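Local coordinates for protein octenoyl-CoA reductase/carboxylase (Streptomyces sp., PDB 4A0S) that catalyses the NADPH-dependent reductive carboxylation of 2-octenoyl-CoA, a carbon-fixing step that probably supplies an unusual extender unit for cinnabaramide polyketide biosynthesis, at residues A[68-73]-A[118-123]; A[174-179]-A[412-417]; A[192-197]-A[416-421]. All coordinates share one frame; numbering follows the deposited sequence.

How the interactions relate
Interaction 1 and interaction 2 are buried, while interaction 3 reaches the surface through Q418 and G419. Interactions 1 and 2 meet at V69, because strands 64-73 and 176-180 are neighbours in one sheet and the loop 412-417 bonds to the same residue. Interactions 2 and 3 share P416 and E417, as the loop after strand 408-412 runs on past the N-terminus of helix 193-197. W193 of that helix in turn packs on M70 and accepts a bond from S118 of interaction 1. The chemistry shifts accordingly: backbone pairing between strands in interaction 1, a methionine methyl over a tyrosine face plus one water bridge in interaction 2, and a carboxylate-centred, hydrated grip in interaction 3.

Interaction 1 of 3, residues A[68-73]-A[118-123]; sequences AVMASS and SGVVVR
A classic beta bulge, with M70 and A71 both set against S118, interrupts the antiparallel pairing of strands 64-73 and 117-124 in the GroES-like part of this medium-chain reductase. S118 O is gripped twice. M70 N donates to it at 2.8 Å from within the carbonyl plane, and A71 N reaches the same S118 O at a longer 3.3 Å, tilted out of that plane. S118 N answers with a 2.8 Å bond to A71 O, so three backbone bonds fasten the bulge. On the other side of the bulge the pairing is regular: A68 N donates to V120 O and V120 N to A68 O. V69 and G119 stand between these pairs as a non-hydrogen-bonded couple, with CA atoms 4.4 Å apart. G119 CA also makes a CH...O contact of 3.3 Å with A68 O; a side chain at G119 would clash with that oxygen, and at this residue's phi and psi a CB would also run into the carbonyl oxygen of S118. M70 runs past this spot, its CG 3.7 Å from G119 CA and alongside V120 CG2, the two side chains pointing the same way, before bends at chi2 and chi3 lead the methionine away. Further along, A68 CB meets V122 CG1 at 3.6 Å. S118 OG bonds to W193 O, while A71 CB lies beside it across the strands. A68, A71, S118 and V120 share one face of the sheet, which two helices cover: V7 of helix 2-8 lies on A68, V120 and V122, whereas helix 193-197 places W193 on M70 and V120, and A197 on A71 and S118.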
loop_
_atom_site.group_PDB
_atom_site.type_symbol
_atom_site.label_atom_id
_atom_site.label_comp_id
_atom_site.label_asym_id
_atom_site.label_seq_id
_atom_site.Cartn_x
_atom_site.Cartn_y
_atom_site.Cartn_z
ATOM N N ALA A 68 22.044 -25.751 -19.619
ATOM C CA ALA A 68 21.728 -26.623 -20.750
ATOM C C ALA A 68 20.221 -26.566 -20.815
ATOM O O ALA A 68 19.545 -27.092 -19.943
ATOM C CB ALA A 68 22.195 -28.064 -20.502
ATOM N N VAL A 69 19.701 -25.894 -21.830
ATOM C CA VAL A 69 18.279 -25.636 -21.915
ATOM C C VAL A 69 17.539 -26.868 -22.427
ATOM O O VAL A 69 17.769 -27.330 -23.546
ATOM C CB VAL A 69 17.982 -24.447 -22.829
ATOM C CG1 VAL A 69 16.483 -24.200 -22.901
ATOM C CG2 VAL A 69 18.707 -23.204 -22.337
ATOM N N MET A 70 16.624 -27.369 -21.615
ATOM C CA MET A 70 15.894 -28.567 -21.979
ATOM C C MET A 70 14.702 -28.236 -22.841
ATOM O O MET A 70 14.444 -28.901 -23.837
ATOM C CB MET A 70 15.494 -29.319 -20.719
ATOM C CG MET A 70 16.704 -29.963 -20.047
ATOM S SD MET A 70 17.498 -31.194 -21.108
ATOM C CE MET A 70 16.295 -32.497 -20.993
ATOM N N ALA A 71 14.006 -27.169 -22.464
ATOM C CA ALA A 71 12.845 -26.707 -23.175
ATOM C C ALA A 71 12.716 -25.214 -22.925
ATOM O O ALA A 71 13.205 -24.694 -21.911
ATOM C CB ALA A 71 11.608 -27.439 -22.684
ATOM N N SER A 72 12.047 -24.541 -23.845
ATOM C CA SER A 72 11.810 -23.127 -23.748
ATOM C C SER A 72 10.381 -22.950 -24.231
ATOM O O SER A 72 9.604 -23.917 -24.246
ATOM C CB SER A 72 12.821 -22.392 -24.628
ATOM O OG SER A 72 12.719 -20.993 -24.494
ATOM N N SER A 73 10.002 -21.730 -24.589
ATOM C CA SER A 73 8.669 -21.528 -25.109
ATOM C C SER A 73 8.720 -20.381 -26.086
ATOM O O SER A 73 9.660 -19.563 -26.062
ATOM C CB SER A 73 7.703 -21.189 -23.973
ATOM O OG SER A 73 7.856 -19.835 -23.591
ATOM N N SER A 118 13.377 -24.123 -19.156
ATOM C CA SER A 118 13.727 -24.990 -18.056
ATOM C C SER A 118 14.963 -25.725 -18.512
ATOM O O SER A 118 15.223 -25.866 -19.719
ATOM C CB SER A 118 12.610 -25.972 -17.753
ATOM O OG SER A 118 12.363 -26.772 -18.896
ATOM N N GLY A 119 15.747 -26.179 -17.558
ATOM C CA GLY A 119 16.906 -26.915 -17.933
ATOM C C GLY A 119 17.806 -27.262 -16.790
ATOM O O GLY A 119 17.394 -27.352 -15.644
ATOM N N VAL A 120 19.056 -27.478 -17.138
ATOM C CA VAL A 120 20.009 -27.979 -16.200
ATOM C C VAL A 120 21.202 -27.044 -16.136
ATOM O O VAL A 120 21.758 -26.656 -17.160
ATOM C CB VAL A 120 20.476 -29.381 -16.607
ATOM C CG1 VAL A 120 21.430 -29.904 -15.588
ATOM C CG2 VAL A 120 19.280 -30.311 -16.775
ATOM N N VAL A 121 21.584 -26.689 -14.916
ATOM C CA VAL A 121 22.767 -25.894 -14.707
ATOM C C VAL A 121 23.958 -26.713 -15.158
ATOM O O VAL A 121 24.083 -27.887 -14.803
ATOM C CB VAL A 121 22.911 -25.512 -13.226
ATOM C CG1 VAL A 121 24.189 -24.754 -13.002
ATOM C CG2 VAL A 121 21.695 -24.697 -12.773
ATOM N N VAL A 122 24.818 -26.118 -15.967
ATOM C CA VAL A 122 26.037 -26.820 -16.361
ATOM C C VAL A 122 27.299 -26.091 -15.890
ATOM O O VAL A 122 28.326 -26.717 -15.629
ATOM C CB VAL A 122 26.052 -27.157 -17.870
ATOM C CG1 VAL A 122 24.970 -28.176 -18.186
ATOM C CG2 VAL A 122 25.850 -25.910 -18.711
ATOM N N ARG A 123 27.218 -24.773 -15.756
ATOM C CA ARG A 123 28.328 -23.993 -15.215
ATOM C C ARG A 123 27.782 -22.815 -14.446
ATOM O O ARG A 123 26.727 -22.296 -14.771
ATOM C CB ARG A 123 29.243 -23.470 -16.330
ATOM C CG ARG A 123 30.009 -24.553 -17.097
ATOM C CD ARG A 123 31.130 -25.141 -16.253
ATOM N NE ARG A 123 31.981 -26.028 -17.049
ATOM C CZ ARG A 123 31.668 -27.273 -17.407
ATOM N NH1 ARG A 123 30.498 -27.829 -17.073
ATOM N NH2 ARG A 123 32.530 -27.959 -18.131
#

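Interaction 2 of 3, residues A[174-179]-A[412-417]; sequences AEYGVV and LCMAPE
C413 O and E175 OE2 are joined by one water, which donates to both: 2.6 Å to C413 O and 2.9 Å to E175 OE2. The bridge brings the glutamate carboxylate, on a partly exposed residue, to a backbone carbonyl of the 412-417 loop, although the two oxygens themselves stand apart. The other contacts are close van der Waals ones, several of them carbon against a backbone carbonyl oxygen. C413 CB presses on A174 O at 3.1 Å, and C413 SG, anti to its own carbonyl carbon, lies near the same oxygen. M414 makes the largest contribution. Its CG is anti to the backbone N and the chain runs straight on to SD; the turn comes at chi3 (-85°), which swings CE over one face of the Y176 ring. The methyl hangs 3.5 Å above the ring plane, displaced toward the rim, and its nearest ring atom is CZ, giving a CH-pi contact at 26° from the ring normal. The same M414 CE also comes within 3.2 Å of E175 O and touches E175 CB, so it is wedged between backbone and ring. L3 and S4 of helix 2-8 pack on Y176 too, and S4 also touches M414. V69 of strand 64-73 ties the two segments together, its N bonding to E175 O and its O to M414 N. The chain returns from the Rossmann domain to this sheet with strands 384-389 and 408-412, and the loop 412-417 leaving it closes over residues 174-176; such a return is characteristic of medium-chain dehydrogenases/reductases.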
loop_
_atom_site.group_PDB
_atom_site.type_symbol
_atom_site.label_atom_id
_atom_site.label_comp_id
_atom_site.label_asym_id
_atom_site.label_seq_id
_atom_site.Cartn_x
_atom_site.Cartn_y
_atom_site.Cartn_z
ATOM N N ALA A 174 17.535 -22.323 -27.485
ATOM C CA ALA A 174 18.852 -22.784 -27.873
ATOM C C ALA A 174 19.137 -23.943 -26.964
ATOM O O ALA A 174 18.376 -24.199 -26.038
ATOM C CB ALA A 174 19.881 -21.683 -27.635
ATOM N N GLU A 175 20.247 -24.618 -27.201
ATOM C CA GLU A 175 20.613 -25.751 -26.381
ATOM C C GLU A 175 21.226 -25.271 -25.074
ATOM O O GLU A 175 21.205 -25.987 -24.089
ATOM C CB GLU A 175 21.567 -26.658 -27.138
ATOM C CG GLU A 175 20.899 -27.323 -28.348
ATOM C CD GLU A 175 21.575 -28.623 -28.748
ATOM O OE1 GLU A 175 22.811 -28.695 -28.704
ATOM O OE2 GLU A 175 20.865 -29.587 -29.096
ATOM N N TYR A 176 21.747 -24.054 -25.072
ATOM C CA TYR A 176 22.253 -23.459 -23.846
ATOM C C TYR A 176 21.746 -22.069 -23.749
ATOM O O TYR A 176 21.483 -21.423 -24.760
ATOM C CB TYR A 176 23.785 -23.419 -23.823
ATOM C CG TYR A 176 24.392 -24.784 -23.808
ATOM C CD1 TYR A 176 24.683 -25.431 -25.004
ATOM C CD2 TYR A 176 24.679 -25.438 -22.609
ATOM C CE1 TYR A 176 25.234 -26.681 -25.023
ATOM C CE2 TYR A 176 25.223 -26.719 -22.616
ATOM C CZ TYR A 176 25.498 -27.325 -23.847
ATOM O OH TYR A 176 26.031 -28.588 -23.939
ATOM N N GLY A 177 21.650 -21.593 -22.515
ATOM C CA GLY A 177 21.220 -20.233 -22.236
ATOM C C GLY A 177 22.210 -19.703 -21.223
ATOM O O GLY A 177 22.740 -20.463 -20.402
ATOM N N VAL A 178 22.486 -18.409 -21.308
ATOM C CA VAL A 178 23.312 -17.738 -20.313
ATOM C C VAL A 178 22.384 -16.812 -19.538
ATOM O O VAL A 178 21.663 -15.985 -20.111
ATOM C CB VAL A 178 24.477 -16.954 -20.942
ATOM C CG1 VAL A 178 25.189 -16.093 -19.887
ATOM C CG2 VAL A 178 25.462 -17.918 -21.600
ATOM N N VAL A 179 22.377 -16.990 -18.226
ATOM C CA VAL A 179 21.442 -16.253 -17.407
ATOM C C VAL A 179 22.150 -15.711 -16.199
ATOM O O VAL A 179 23.132 -16.278 -15.751
ATOM C CB VAL A 179 20.265 -17.147 -16.952
ATOM C CG1 VAL A 179 19.675 -17.888 -18.141
ATOM C CG2 VAL A 179 20.698 -18.173 -15.883
ATOM N N LEU A 412 11.006 -27.776 -27.231
ATOM C CA LEU A 412 12.068 -28.606 -26.712
ATOM C C LEU A 412 13.346 -28.048 -27.297
ATOM O O LEU A 412 13.386 -27.645 -28.460
ATOM C CB LEU A 412 11.898 -30.068 -27.131
ATOM C CG LEU A 412 10.609 -30.752 -26.697
ATOM C CD1 LEU A 412 10.448 -32.121 -27.398
ATOM C CD2 LEU A 412 10.507 -30.850 -25.170
ATOM N N CYS A 413 14.383 -27.985 -26.481
ATOM C CA CYS A 413 15.644 -27.497 -26.967
ATOM C C CYS A 413 16.587 -28.662 -26.950
ATOM O O CYS A 413 16.670 -29.408 -27.931
ATOM C CB CYS A 413 16.119 -26.334 -26.107
ATOM S SG CYS A 413 14.972 -24.967 -26.260
ATOM N N MET A 414 17.259 -28.857 -25.832
ATOM C CA MET A 414 18.102 -30.015 -25.695
ATOM C C MET A 414 17.290 -31.276 -25.402
ATOM O O MET A 414 17.725 -32.362 -25.753
ATOM C CB MET A 414 19.161 -29.786 -24.631
ATOM C CG MET A 414 20.352 -30.709 -24.752
ATOM S SD MET A 414 21.479 -30.331 -23.419
ATOM C CE MET A 414 22.393 -28.976 -24.174
ATOM N N ALA A 415 16.120 -31.150 -24.772
ATOM C CA ALA A 415 15.305 -32.338 -24.467
ATOM C C ALA A 415 14.972 -33.067 -25.775
ATOM O O ALA A 415 14.382 -32.469 -26.670
ATOM C CB ALA A 415 14.041 -31.958 -23.732
ATOM N N PRO A 416 15.390 -34.345 -25.897
ATOM C CA PRO A 416 15.247 -35.056 -27.171
ATOM C C PRO A 416 13.817 -35.517 -27.436
ATOM O O PRO A 416 13.476 -35.916 -28.547
ATOM C CB PRO A 416 16.201 -36.259 -27.017
ATOM C CG PRO A 416 16.266 -36.508 -25.555
ATOM C CD PRO A 416 16.121 -35.145 -24.891
ATOM N N GLU A 417 12.985 -35.487 -26.416
ATOM C CA GLU A 417 11.614 -35.936 -26.577
ATOM C C GLU A 417 10.770 -35.345 -25.471
ATOM O O GLU A 417 11.298 -34.897 -24.451
ATOM C CB GLU A 417 11.548 -37.475 -26.565
ATOM C CG GLU A 417 11.943 -38.100 -25.231
ATOM C CD GLU A 417 12.670 -39.434 -25.382
ATOM O OE1 GLU A 417 12.469 -40.118 -26.394
ATOM O OE2 GLU A 417 13.459 -39.788 -24.485
HETATM O O HOH W 1 18.128 -29.369 -30.057
#

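Interaction 3 of 3, residues A[192-197]-A[416-421]; sequences TWEEAA and PEQGLG
The W193 indole has G421 CA over one face, 3.0 Å above the ring plane and offset toward the rim near NE1, while a water lies in plane at its edge. So close an approach depends on G421 being glycine: a CB would clash with NE1. L420 CB touches W193 CD1 at 3.6 Å, and W193 N donates to L420 O, 2.9 Å away. K187 adds a cation-pi contact to the indole. E194 CG stands between backbone N and carbonyl carbon (chi1 58°), and the bend at chi2 then turns the carboxylate to the loop. E194 OE2 accepts from G419 N at 2.7 Å through its syn lone pair, an almost straight bond. The edge water accepts from L420 N and lies 2.7 Å from E194 OE1; a second lies between E194 OE2 and Q418 OE1. An alanine in place of W193 would probably leave G421 CA and L420 CB without the indole they pack on and K187 without its cation-pi partner. T192 and E195 close a capping box at this helix start. With a backbone N-H, waters and the helix N-terminus nearby, the E194 carboxylate is likely to be ionised, anchoring the loop by charge-assisted bonding.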
loop_
_atom_site.group_PDB
_atom_site.type_symbol
_atom_site.label_atom_id
_atom_site.label_comp_id
_atom_site.label_asym_id
_atom_site.label_seq_id
_atom_site.Cartn_x
_atom_site.Cartn_y
_atom_site.Cartn_z
ATOM N N THR A 192 7.319 -31.789 -16.569
ATOM C CA THR A 192 8.246 -32.125 -17.618
ATOM C C THR A 192 8.995 -30.847 -17.974
ATOM O O THR A 192 8.595 -29.744 -17.576
ATOM C CB THR A 192 7.517 -32.636 -18.868
ATOM O OG1 THR A 192 6.748 -31.569 -19.426
ATOM C CG2 THR A 192 6.605 -33.805 -18.540
ATOM N N TRP A 193 10.068 -30.981 -18.738
ATOM C CA TRP A 193 10.852 -29.824 -19.145
ATOM C C TRP A 193 10.004 -28.790 -19.852
ATOM O O TRP A 193 10.013 -27.600 -19.489
ATOM C CB TRP A 193 11.997 -30.243 -20.046
ATOM C CG TRP A 193 12.957 -31.108 -19.382
ATOM C CD1 TRP A 193 13.189 -32.424 -19.654
ATOM C CD2 TRP A 193 13.830 -30.759 -18.297
ATOM N NE1 TRP A 193 14.158 -32.910 -18.828
ATOM C CE2 TRP A 193 14.571 -31.912 -17.980
ATOM C CE3 TRP A 193 14.067 -29.578 -17.570
ATOM C CZ2 TRP A 193 15.545 -31.923 -16.972
ATOM C CZ3 TRP A 193 15.029 -29.588 -16.570
ATOM C CH2 TRP A 193 15.744 -30.756 -16.269
ATOM N N GLU A 194 9.262 -29.251 -20.856
ATOM C CA GLU A 194 8.453 -28.366 -21.663
ATOM C C GLU A 194 7.338 -27.721 -20.820
ATOM O O GLU A 194 7.013 -26.542 -20.990
ATOM C CB GLU A 194 7.905 -29.092 -22.899
ATOM C CG GLU A 194 7.070 -30.328 -22.580
ATOM C CD GLU A 194 7.894 -31.600 -22.407
ATOM O OE1 GLU A 194 9.104 -31.541 -22.084
ATOM O OE2 GLU A 194 7.296 -32.680 -22.596
ATOM N N GLU A 195 6.778 -28.473 -19.883
ATOM C CA GLU A 195 5.753 -27.921 -18.989
ATOM C C GLU A 195 6.317 -26.812 -18.099
ATOM O O GLU A 195 5.693 -25.760 -17.912
ATOM C CB GLU A 195 5.216 -29.014 -18.089
ATOM C CG GLU A 195 4.210 -29.935 -18.741
ATOM C CD GLU A 195 4.049 -31.219 -17.956
ATOM O OE1 GLU A 195 4.607 -31.312 -16.854
ATOM O OE2 GLU A 195 3.353 -32.133 -18.443
ATOM N N ALA A 196 7.490 -27.080 -17.539
ATOM C CA ALA A 196 8.206 -26.131 -16.686
ATOM C C ALA A 196 8.593 -24.862 -17.471
ATOM O O ALA A 196 8.449 -23.747 -16.971
ATOM C CB ALA A 196 9.432 -26.791 -16.099
ATOM N N ALA A 197 9.028 -25.054 -18.716
ATOM C CA ALA A 197 9.515 -23.987 -19.593
ATOM C C ALA A 197 8.459 -22.971 -20.013
ATOM O O ALA A 197 8.791 -21.810 -20.265
ATOM C CB ALA A 197 10.142 -24.588 -20.838
ATOM N N PRO A 416 15.390 -34.345 -25.897
ATOM C CA PRO A 416 15.247 -35.056 -27.171
ATOM C C PRO A 416 13.817 -35.517 -27.436
ATOM O O PRO A 416 13.476 -35.916 -28.547
ATOM C CB PRO A 416 16.201 -36.259 -27.017
ATOM C CG PRO A 416 16.266 -36.508 -25.555
ATOM C CD PRO A 416 16.121 -35.145 -24.891
ATOM N N GLU A 417 12.985 -35.487 -26.416
ATOM C CA GLU A 417 11.614 -35.936 -26.577
ATOM C C GLU A 417 10.770 -35.345 -25.471
ATOM O O GLU A 417 11.298 -34.897 -24.451
ATOM C CB GLU A 417 11.548 -37.475 -26.565
ATOM C CG GLU A 417 11.943 -38.100 -25.231
ATOM C CD GLU A 417 12.670 -39.434 -25.382
ATOM O OE1 GLU A 417 12.469 -40.118 -26.394
ATOM O OE2 GLU A 417 13.459 -39.788 -24.485
ATOM N N GLN A 418 9.460 -35.354 -25.673
ATOM C CA GLN A 418 8.526 -34.893 -24.671
ATOM C C GLN A 418 8.491 -35.798 -23.451
ATOM O O GLN A 418 8.892 -36.956 -23.523
ATOM C CB GLN A 418 7.132 -34.853 -25.271
ATOM C CG GLN A 418 6.844 -33.635 -26.093
ATOM C CD GLN A 418 5.359 -33.484 -26.290
ATOM O OE1 GLN A 418 4.632 -33.118 -25.368
ATOM N NE2 GLN A 418 4.892 -33.800 -27.484
ATOM N N GLY A 419 8.007 -35.246 -22.340
ATOM C CA GLY A 419 7.697 -36.014 -21.157
ATOM C C GLY A 419 8.847 -36.222 -20.197
ATOM O O GLY A 419 8.685 -36.897 -19.182
ATOM N N LEU A 420 10.014 -35.673 -20.517
ATOM C CA LEU A 420 11.193 -35.882 -19.704
ATOM C C LEU A 420 11.284 -34.850 -18.592
ATOM O O LEU A 420 10.649 -33.799 -18.658
ATOM C CB LEU A 420 12.452 -35.802 -20.552
ATOM C CG LEU A 420 12.509 -36.785 -21.723
ATOM C CD1 LEU A 420 13.700 -36.478 -22.602
ATOM C CD2 LEU A 420 12.565 -38.215 -21.192
ATOM N N GLY A 421 12.093 -35.167 -17.588
ATOM C CA GLY A 421 12.452 -34.214 -16.553
ATOM C C GLY A 421 11.543 -34.180 -15.348
ATOM O O GLY A 421 11.723 -33.342 -14.471
HETATM O O HOH W 2 10.873 -33.535 -21.991
HETATM O O HOH W 3 4.780 -33.328 -22.888
#